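Local structure of antigen TpF1 (Treponema pallidum, 2FJC) at the interface of chains A and B. The protein is a Dps-family mini-ferritin that binds iron, probably oxidising and storing it inside a hollow shell of identical four-helix-bundle subunits. Coordinates in Å, arbitrary orientation; residue numbers count along the deposited sequence, not the author numbering. Chains: chain A/B, Antigen TpF1.

The interface of chains A and B. Residues chain A 130-131, 134-135, 138; chain B 137, 141.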
loop_
_atom_site.group_PDB
_atom_site.type_symbol
_atom_site.label_atom_id
_atom_site.label_comp_id
_atom_site.label_asym_id
_atom_site.label_seq_id
_atom_site.Cartn_x
_atom_site.Cartn_y
_atom_site.Cartn_z
ATOM N N ALA A 130 22.229 -28.424 7.495
ATOM C CA ALA A 130 20.991 -27.805 7.952
ATOM C C ALA A 130 20.360 -26.865 6.942
ATOM O O ALA A 130 19.154 -26.925 6.714
ATOM C CB ALA A 130 21.239 -27.069 9.271
ATOM N N VAL A 131 21.168 -25.997 6.342
ATOM C CA VAL A 131 20.661 -25.042 5.364
ATOM C C VAL A 131 19.974 -25.720 4.184
ATOM O O VAL A 131 18.840 -25.376 3.837
ATOM C CB VAL A 131 21.784 -24.138 4.837
ATOM C CG1 VAL A 131 21.275 -23.301 3.677
ATOM C CG2 VAL A 131 22.271 -23.218 5.955
ATOM N N GLY A 134 16.702 -27.282 5.249
ATOM C CA GLY A 134 15.615 -26.328 5.351
ATOM C C GLY A 134 15.089 -25.892 4.002
ATOM O O GLY A 134 13.874 -25.768 3.815
ATOM N N ILE A 135 16.001 -25.664 3.062
ATOM C CA ILE A 135 15.607 -25.232 1.736
ATOM C C ILE A 135 14.736 -26.279 1.063
ATOM O O ILE A 135 13.647 -25.964 0.577
ATOM C CB ILE A 135 16.840 -24.933 0.859
ATOM C CG1 ILE A 135 17.513 -23.639 1.338
ATOM C CG2 ILE A 135 16.425 -24.805 -0.605
ATOM C CD1 ILE A 135 18.763 -23.265 0.558
ATOM N N ASP A 138 11.287 -26.741 2.783
ATOM C CA ASP A 138 10.335 -25.673 2.476
ATOM C C ASP A 138 9.635 -25.977 1.155
ATOM O O ASP A 138 8.421 -25.804 1.026
ATOM C CB ASP A 138 11.034 -24.319 2.362
ATOM C CG ASP A 138 11.368 -23.710 3.708
ATOM O OD1 ASP A 138 10.848 -24.186 4.747
ATOM O OD2 ASP A 138 12.148 -22.736 3.719
ATOM N N THR B 137 19.319 -22.229 11.997
ATOM C CA THR B 137 19.357 -22.609 10.599
ATOM C C THR B 137 18.905 -21.455 9.698
ATOM O O THR B 137 19.494 -21.234 8.640
ATOM C CB THR B 137 18.476 -23.843 10.320
ATOM O OG1 THR B 137 18.952 -24.969 11.081
ATOM C CG2 THR B 137 18.524 -24.187 8.837
ATOM N N ARG B 141 21.164 -19.764 6.879
ATOM C CA ARG B 141 20.797 -19.622 5.485
ATOM C C ARG B 141 21.162 -18.247 4.955
ATOM O O ARG B 141 21.759 -18.141 3.885
ATOM C CB ARG B 141 19.298 -19.869 5.280
ATOM C CG ARG B 141 18.913 -19.922 3.802
ATOM C CD ARG B 141 17.414 -20.087 3.572
ATOM N NE ARG B 141 16.849 -21.185 4.352
ATOM C CZ ARG B 141 15.676 -21.762 4.092
ATOM N NH1 ARG B 141 14.945 -21.349 3.061
ATOM N NH2 ARG B 141 15.228 -22.743 4.868
#
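One carboxylate oxygen, OD2 of A:Asp138, takes both terminal nitrogens of the B:Arg141 guanidinium across the subunit boundary. B:Arg141 NH1 lies 3.2 Å from A:Asp138 OD2, forming a salt bridge and a hydrogen bond nearly in line with the C-O bond of the acid. B:Arg141 NH2 donates to A:Asp138 OD2 at 3.3 Å, from well above the carboxylate plane. Both nitrogens approach from one face of the carboxylate, whose plane is turned 44° from that of the guanidinium, while OD2 stays close to the guanidinium plane. The result is an end-on, forked grip on one oxygen instead of a parallel two-oxygen pair. With CG anti to the backbone N (chi1 -172°) the extended B:Arg141 chain runs along helix 130-154 of chain A, and the bend at chi3 (-50°) turns its head in towards that helix. Over the centre of one guanidinium face sits CG1 of A:Ile135, 3.8 Å from B:Arg141 CZ, which probably limits tilting of the head towards that side. NH2 also passes close to the backbone of A:Gly134, where no side chain intervenes. Nearer the start of the same helix, A:Val131 sets its two methyls against the backbone and CG of B:Arg141. In this Dps-type shell of twelve subunits the patch joins two copies of helix 130-154 through different residues, without exact two-fold symmetry. At its margin the B:Thr137 methyl CG2 rests 3.5 Å from the carbonyl O of A:Ala130, and the B:Thr137 hydroxyl OG1 lies 3.6 Å from the A:Ala130 methyl CB.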